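Local coordinates for serine-rich secreted cell wall anchored (LPXTG-motif ) protein (Lactobacillus reuteri ATCC 53608, PDB 5NXK) that probably acts as a cell-wall-attached adhesin of a gut bacterium, its beta-solenoid binding region mediating contact with the host, at residues 42-47 / 73-78; 102-107 / 127-132. All blocks are in the same frame, centred on the assembly; numbering follows the deposited sequence.

Both interactions join successive coils of one right-handed beta-solenoid. Interaction 1 pairs strands 41-46 and 71-77, next to each other in one long parallel sheet. Interaction 2 takes in the corner where strands 97-102 and 122-127 leave that sheet and strands 105-109 and 129-134 lie in a second. Their centres lie about 12 Å apart, on the same side of the chain's centre. The coil of 73-78 is stacked directly on that of 102-107. Two probable hydrogen bonds join them, from Lys103 N to Ile76 O and from Asn78 N to Lys103 O, both 2.9 Å. Val105 CG2 also packs against Ile76 O at 3.4 Å.

Interaction 1: residues 42-47 / 73-78; sequences NITIIG and DLTIEN
Ile45 and Ile76 lie side by side on successive coils and point the same way. Both have CG1 anti to the carbonyl carbon, with chi1 of -59° in Ile45. The tip CD1 of Ile45 rests 4.2 Å from Ile76 CG1. Beside them, Leu74 crosses Ile43 obliquely. With CG anti to the backbone N, Leu74 CD1 reaches across to Ile43 CG2 at 3.7 Å. These four residues are buried on one face of the sheet. Such alignment of side chains in register on parallel strands is a hallmark of the beta-solenoid, consistent with the putative pectate lyase-like family of the domain. The strands run at 10° to each other. Five backbone hydrogen bonds join the two segments, the last from Gly47 N to Glu77 O. That from Ile45 N to Thr75 O is 2.7 Å long and nearly straight. On the other face Thr44 and Thr75 also lie side by side, with Thr44 OG1 4.0 Å from Thr75 CB. Glu77 crosses Thr44 obliquely, with Glu77 OE1 4.1 Å from Thr44 CG2. A water on this face is held by Asp73 OD1 at 2.8 Å, Thr75 OG1 at 2.7 Å and Ile43 O.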
ATOM      1  N   ASN A  42      14.694  13.580   2.196  1.00 36.43           N
ATOM      2  CA  ASN A  42      13.861  13.760   1.026  1.00 37.62           C
ATOM      3  C   ASN A  42      14.550  13.077  -0.153  1.00 37.89           C
ATOM      4  O   ASN A  42      15.508  13.605  -0.707  1.00 35.31           O
ATOM      5  CB  ASN A  42      13.645  15.251   0.768  1.00 44.54           C
ATOM      6  CG  ASN A  42      12.890  15.525  -0.513  1.00 64.84           C
ATOM      7  OD1 ASN A  42      12.017  14.757  -0.916  1.00 67.59           O
ATOM      8  ND2 ASN A  42      13.235  16.630  -1.172  1.00 75.98           N
ATOM      9  N   ILE A  43      14.057  11.905  -0.541  1.00 32.77           N
ATOM     10  CA  ILE A  43      14.775  11.060  -1.492  1.00 31.50           C
ATOM     11  C   ILE A  43      13.929  10.713  -2.703  1.00 39.55           C
ATOM     12  O   ILE A  43      12.782  10.274  -2.568  1.00 34.25           O
ATOM     13  CB  ILE A  43      15.234   9.734  -0.843  1.00 31.71           C
ATOM     14  CG1 ILE A  43      16.143   9.999   0.364  1.00 30.92           C
ATOM     15  CG2 ILE A  43      15.921   8.841  -1.868  1.00 35.05           C
ATOM     16  CD1 ILE A  43      16.413   8.751   1.211  1.00 32.06           C
ATOM     17  N   THR A  44      14.500  10.915  -3.885  1.00 38.27           N
ATOM     18  CA  THR A  44      13.851  10.525  -5.124  1.00 39.19           C
ATOM     19  C   THR A  44      14.724   9.569  -5.908  1.00 39.63           C
ATOM     20  O   THR A  44      15.866   9.890  -6.244  1.00 38.31           O
ATOM     21  CB  THR A  44      13.536  11.746  -5.999  1.00 42.15           C
ATOM     22  OG1 THR A  44      12.690  12.640  -5.268  1.00 43.09           O
ATOM     23  CG2 THR A  44      12.839  11.314  -7.288  1.00 40.14           C
ATOM     24  N   ILE A  45      14.190   8.389  -6.192  1.00 30.47           N
ATOM     25  CA  ILE A  45      14.878   7.453  -7.056  1.00 26.38           C
ATOM     26  C   ILE A  45      14.295   7.516  -8.445  1.00 34.02           C
ATOM     27  O   ILE A  45      13.124   7.185  -8.650  1.00 34.59           O
ATOM     28  CB  ILE A  45      14.777   6.003  -6.554  1.00 29.13           C
ATOM     29  CG1 ILE A  45      15.373   5.869  -5.155  1.00 28.18           C
ATOM     30  CG2 ILE A  45      15.466   5.056  -7.543  1.00 32.37           C
ATOM     31  CD1 ILE A  45      15.388   4.432  -4.643  1.00 35.18           C
ATOM     32  N   ILE A  46      15.106   7.957  -9.396  1.00 33.43           N
ATOM     33  CA  ILE A  46      14.702   7.995 -10.797  1.00 38.84           C
ATOM     34  C   ILE A  46      15.074   6.672 -11.462  1.00 39.05           C
ATOM     35  O   ILE A  46      16.257   6.363 -11.634  1.00 34.33           O
ATOM     36  CB  ILE A  46      15.360   9.162 -11.553  1.00 38.61           C
ATOM     37  CG1 ILE A  46      14.930  10.497 -10.940  1.00 40.32           C
ATOM     38  CG2 ILE A  46      14.996   9.108 -13.020  1.00 33.80           C
ATOM     39  CD1 ILE A  46      15.687  11.695 -11.490  1.00 45.36           C
ATOM     40  N   GLY A  47      14.067   5.880 -11.814  1.00 34.21           N
ATOM     41  CA  GLY A  47      14.320   4.519 -12.241  1.00 30.64           C
ATOM     42  C   GLY A  47      14.848   4.360 -13.650  1.00 32.91           C
ATOM     43  O   GLY A  47      15.589   3.411 -13.937  1.00 36.10           O
ATOM     44  N   ASP A  73      10.662  11.203   3.360  1.00 28.32           N
ATOM     45  CA  ASP A  73       9.855  11.205   2.158  1.00 30.55           C
ATOM     46  C   ASP A  73      10.654  10.478   1.067  1.00 31.00           C
ATOM     47  O   ASP A  73      11.731  10.935   0.682  1.00 32.86           O
ATOM     48  CB  ASP A  73       9.512  12.635   1.748  1.00 38.61           C
ATOM     49  CG  ASP A  73       8.259  12.710   0.897  1.00 62.65           C
ATOM     50  OD1 ASP A  73       8.315  12.319  -0.290  1.00 74.92           O
ATOM     51  OD2 ASP A  73       7.215  13.166   1.418  1.00 63.85           O
ATOM     52  N   LEU A  74      10.172   9.312   0.636  1.00 27.43           N
ATOM     53  CA  LEU A  74      10.861   8.495  -0.372  1.00 25.45           C
ATOM     54  C   LEU A  74      10.005   8.396  -1.617  1.00 32.13           C
ATOM     55  O   LEU A  74       8.873   7.932  -1.543  1.00 29.17           O
ATOM     56  CB  LEU A  74      11.161   7.094   0.166  1.00 28.90           C
ATOM     57  CG  LEU A  74      11.726   6.075  -0.834  1.00 30.58           C
ATOM     58  CD1 LEU A  74      13.084   6.515  -1.388  1.00 29.47           C
ATOM     59  CD2 LEU A  74      11.838   4.708  -0.183  1.00 31.76           C
ATOM     60  N   THR A  75      10.523   8.849  -2.751  1.00 31.21           N
ATOM     61  CA  THR A  75       9.825   8.729  -4.025  1.00 29.81           C
ATOM     62  C   THR A  75      10.584   7.797  -4.977  1.00 33.89           C
ATOM     63  O   THR A  75      11.796   7.919  -5.121  1.00 30.67           O
ATOM     64  CB  THR A  75       9.639  10.128  -4.659  1.00 31.90           C
ATOM     65  OG1 THR A  75       8.801  10.918  -3.805  1.00 35.74           O
ATOM     66  CG2 THR A  75       8.987  10.045  -6.005  1.00 29.19           C
ATOM     67  N   ILE A  76       9.881   6.848  -5.592  1.00 28.96           N
ATOM     68  CA  ILE A  76      10.457   6.014  -6.640  1.00 23.95           C
ATOM     69  C   ILE A  76       9.652   6.209  -7.922  1.00 29.14           C
ATOM     70  O   ILE A  76       8.418   6.102  -7.902  1.00 31.06           O
ATOM     71  CB  ILE A  76      10.476   4.528  -6.247  1.00 27.18           C
ATOM     72  CG1 ILE A  76      11.228   4.341  -4.921  1.00 29.26           C
ATOM     73  CG2 ILE A  76      11.102   3.697  -7.356  1.00 28.07           C
ATOM     74  CD1 ILE A  76      11.341   2.895  -4.456  1.00 34.63           C
ATOM     75  N   GLU A  77      10.327   6.557  -9.016  1.00 28.59           N
ATOM     76  CA  GLU A  77       9.651   6.834 -10.287  1.00 32.53           C
ATOM     77  C   GLU A  77      10.153   5.914 -11.376  1.00 32.72           C
ATOM     78  O   GLU A  77      11.354   5.624 -11.435  1.00 36.22           O
ATOM     79  CB  GLU A  77       9.880   8.264 -10.749  1.00 36.04           C
ATOM     80  CG  GLU A  77       9.785   9.329  -9.697  1.00 49.43           C
ATOM     81  CD  GLU A  77       9.913  10.727 -10.302  1.00 57.69           C
ATOM     82  OE1 GLU A  77       9.542  11.718  -9.635  1.00 56.55           O
ATOM     83  OE2 GLU A  77      10.408  10.826 -11.448  1.00 62.00           O
ATOM     84  N   ASN A  78       9.237   5.453 -12.224  1.00 26.23           N
ATOM     85  CA  ASN A  78       9.577   4.790 -13.482  1.00 25.40           C
ATOM     86  C   ASN A  78      10.510   3.616 -13.252  1.00 30.73           C
ATOM     87  O   ASN A  78      11.614   3.557 -13.785  1.00 32.84           O
ATOM     88  CB  ASN A  78      10.190   5.794 -14.450  1.00 29.76           C
ATOM     89  CG  ASN A  78      10.332   5.231 -15.860  1.00 42.80           C
ATOM     90  OD1 ASN A  78       9.671   4.247 -16.223  1.00 41.44           O
ATOM     91  ND2 ASN A  78      11.185   5.854 -16.661  1.00 41.23           N
TER
HETATM   92  O   HOH W   1      10.430  12.210  -2.125  1.00 30.46           O

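Interaction 2: residues 102-107 / 127-132; sequences YKDVTA and VGNTTL
Val127 O is gripped by two donors, Asp104 N at 3.1 Å and the hydroxyl Thr130 OG1 at 2.7 Å. They lie on opposite faces of the carbonyl plane, and neither is on a lone pair. Thr130 OG1 also accepts a weak bond from Val105 N. It thus closes the turn 127-130 and weakly links it to the neighbouring coil. Asp104 has a positive phi of 52°, part of the corner the chain turns here. Its side chain starts away from the other segment, but chi1 of -63° brings Asp104 OD1 to Asn129 N, 2.9 Å away. Gly128 also has a positive phi, which favours glycine, and Gly128 CA lies 3.6 Å from Asp104 OD1. The register shifts by one residue, from Lys103 opposite Val127 to Thr106 opposite Thr131. Beyond it, Thr131 N bonds Val105 O and Ala107 N bonds Thr131 O. In the interior Leu132 CD2 meets the edge of the Tyr102 ring, 4.0 Å from Tyr102 CD2, and also Ala107 CB. Lys103 crosses Val127 obliquely, with Lys103 CB 3.9 Å from Val127 CB. Strand 79-83 flanks Thr106 on one side, strand 176-181 meets Thr131 on the other, and Leu126 and Leu112 pack against Leu132.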
ATOM      1  N   TYR A 102       5.026   6.044  -5.081  1.00 22.90           N
ATOM      2  CA  TYR A 102       5.341   5.285  -6.286  1.00 25.66           C
ATOM      3  C   TYR A 102       4.742   6.009  -7.474  1.00 23.82           C
ATOM      4  O   TYR A 102       3.530   6.190  -7.539  1.00 28.05           O
ATOM      5  CB  TYR A 102       4.768   3.867  -6.235  1.00 24.35           C
ATOM      6  CG  TYR A 102       5.505   2.855  -5.383  1.00 27.02           C
ATOM      7  CD1 TYR A 102       6.680   3.175  -4.712  1.00 25.56           C
ATOM      8  CD2 TYR A 102       5.005   1.561  -5.253  1.00 26.23           C
ATOM      9  CE1 TYR A 102       7.351   2.215  -3.941  1.00 22.11           C
ATOM     10  CE2 TYR A 102       5.654   0.610  -4.491  1.00 31.42           C
ATOM     11  CZ  TYR A 102       6.826   0.944  -3.837  1.00 28.75           C
ATOM     12  OH  TYR A 102       7.448  -0.017  -3.078  1.00 28.82           O
ATOM     13  N   LYS A 103       5.573   6.427  -8.415  1.00 23.72           N
ATOM     14  CA  LYS A 103       5.059   7.074  -9.610  1.00 22.26           C
ATOM     15  C   LYS A 103       5.487   6.303 -10.861  1.00 30.39           C
ATOM     16  O   LYS A 103       6.678   6.060 -11.062  1.00 28.33           O
ATOM     17  CB  LYS A 103       5.521   8.521  -9.671  1.00 26.23           C
ATOM     18  CG  LYS A 103       5.136   9.231 -10.963  1.00 38.23           C
ATOM     19  CD  LYS A 103       5.636  10.679 -10.962  1.00 42.49           C
ATOM     20  CE  LYS A 103       5.215  11.437 -12.230  1.00 52.68           C
ATOM     21  NZ  LYS A 103       5.436  12.912 -12.063  1.00 58.72           N
ATOM     22  N   ASP A 104       4.519   5.877 -11.672  1.00 27.89           N
ATOM     23  CA  ASP A 104       4.806   5.054 -12.851  1.00 30.53           C
ATOM     24  C   ASP A 104       5.649   3.841 -12.474  1.00 31.86           C
ATOM     25  O   ASP A 104       6.628   3.505 -13.125  1.00 36.67           O
ATOM     26  CB  ASP A 104       5.496   5.890 -13.936  1.00 34.64           C
ATOM     27  CG  ASP A 104       4.600   7.012 -14.450  1.00 42.94           C
ATOM     28  OD1 ASP A 104       3.387   6.769 -14.621  1.00 42.43           O
ATOM     29  OD2 ASP A 104       5.091   8.137 -14.671  1.00 46.71           O
ATOM     30  N   VAL A 105       5.223   3.170 -11.417  1.00 33.68           N
ATOM     31  CA  VAL A 105       5.930   2.014 -10.910  1.00 33.45           C
ATOM     32  C   VAL A 105       5.168   0.738 -11.246  1.00 34.40           C
ATOM     33  O   VAL A 105       3.937   0.726 -11.256  1.00 29.69           O
ATOM     34  CB  VAL A 105       6.130   2.134  -9.386  1.00 32.56           C
ATOM     35  CG1 VAL A 105       6.382   0.775  -8.739  1.00 30.36           C
ATOM     36  CG2 VAL A 105       7.258   3.121  -9.076  1.00 30.69           C
ATOM     37  N   THR A 106       5.908  -0.322 -11.554  1.00 27.55           N
ATOM     38  CA  THR A 106       5.351  -1.658 -11.637  1.00 32.20           C
ATOM     39  C   THR A 106       5.980  -2.481 -10.521  1.00 33.07           C
ATOM     40  O   THR A 106       7.189  -2.470 -10.382  1.00 34.68           O
ATOM     41  CB  THR A 106       5.625  -2.287 -13.029  1.00 31.05           C
ATOM     42  OG1 THR A 106       5.059  -1.446 -14.039  1.00 31.01           O
ATOM     43  CG2 THR A 106       5.012  -3.671 -13.143  1.00 30.16           C
ATOM     44  N   ALA A 107       5.188  -3.190  -9.721  1.00 28.04           N
ATOM     45  CA  ALA A 107       5.766  -3.903  -8.585  1.00 27.58           C
ATOM     46  C   ALA A 107       5.301  -5.342  -8.485  1.00 34.96           C
ATOM     47  O   ALA A 107       4.144  -5.664  -8.791  1.00 34.71           O
ATOM     48  CB  ALA A 107       5.445  -3.167  -7.267  1.00 26.75           C
ATOM     49  N   VAL A 127       0.957   7.147  -7.935  1.00 25.37           N
ATOM     50  CA  VAL A 127       0.863   8.250  -8.894  1.00 24.70           C
ATOM     51  C   VAL A 127       1.083   7.746 -10.328  1.00 25.48           C
ATOM     52  O   VAL A 127       1.794   6.759 -10.548  1.00 28.67           O
ATOM     53  CB  VAL A 127       1.900   9.370  -8.561  1.00 30.66           C
ATOM     54  CG1 VAL A 127       1.692  10.596  -9.448  1.00 30.18           C
ATOM     55  CG2 VAL A 127       1.815   9.779  -7.089  1.00 27.22           C
ATOM     56  N   GLY A 128       0.470   8.427 -11.292  1.00 29.36           N
ATOM     57  CA  GLY A 128       0.582   8.066 -12.698  1.00 31.93           C
ATOM     58  C   GLY A 128       0.054   6.672 -12.983  1.00 36.00           C
ATOM     59  O   GLY A 128      -0.935   6.232 -12.383  1.00 33.71           O
ATOM     60  N   ASN A 129       0.709   5.972 -13.904  1.00 28.69           N
ATOM     61  CA  ASN A 129       0.271   4.646 -14.297  1.00 32.27           C
ATOM     62  C   ASN A 129       1.016   3.597 -13.500  1.00 34.35           C
ATOM     63  O   ASN A 129       2.110   3.180 -13.867  1.00 35.25           O
ATOM     64  CB  ASN A 129       0.450   4.443 -15.799  1.00 38.39           C
ATOM     65  CG  ASN A 129      -0.397   5.405 -16.602  1.00 41.38           C
ATOM     66  OD1 ASN A 129      -1.560   5.628 -16.283  1.00 46.11           O
ATOM     67  ND2 ASN A 129       0.180   5.984 -17.643  1.00 50.90           N
ATOM     68  N   THR A 130       0.425   3.197 -12.383  1.00 31.69           N
ATOM     69  CA  THR A 130       1.126   2.326 -11.452  1.00 27.57           C
ATOM     70  C   THR A 130       0.371   1.010 -11.290  1.00 33.56           C
ATOM     71  O   THR A 130      -0.857   0.983 -11.088  1.00 29.50           O
ATOM     72  CB  THR A 130       1.323   3.030 -10.074  1.00 30.96           C
ATOM     73  OG1 THR A 130       2.265   4.099 -10.215  1.00 29.25           O
ATOM     74  CG2 THR A 130       1.837   2.057  -9.010  1.00 29.74           C
ATOM     75  N   THR A 131       1.116  -0.080 -11.406  1.00 27.88           N
ATOM     76  CA  THR A 131       0.559  -1.412 -11.327  1.00 27.84           C
ATOM     77  C   THR A 131       1.288  -2.204 -10.264  1.00 32.34           C
ATOM     78  O   THR A 131       2.515  -2.345 -10.295  1.00 30.84           O
ATOM     79  CB  THR A 131       0.654  -2.144 -12.680  1.00 30.21           C
ATOM     80  OG1 THR A 131      -0.017  -1.365 -13.677  1.00 31.83           O
ATOM     81  CG2 THR A 131      -0.007  -3.519 -12.601  1.00 36.10           C
ATOM     82  N   LEU A 132       0.517  -2.713  -9.319  1.00 28.06           N
ATOM     83  CA  LEU A 132       1.049  -3.466  -8.199  1.00 32.31           C
ATOM     84  C   LEU A 132       0.598  -4.921  -8.295  1.00 34.63           C
ATOM     85  O   LEU A 132      -0.595  -5.185  -8.472  1.00 28.98           O
ATOM     86  CB  LEU A 132       0.580  -2.834  -6.887  1.00 29.53           C
ATOM     87  CG  LEU A 132       0.814  -1.317  -6.775  1.00 26.60           C
ATOM     88  CD1 LEU A 132       0.238  -0.812  -5.475  1.00 24.48           C
ATOM     89  CD2 LEU A 132       2.304  -0.982  -6.838  1.00 31.81           C
TER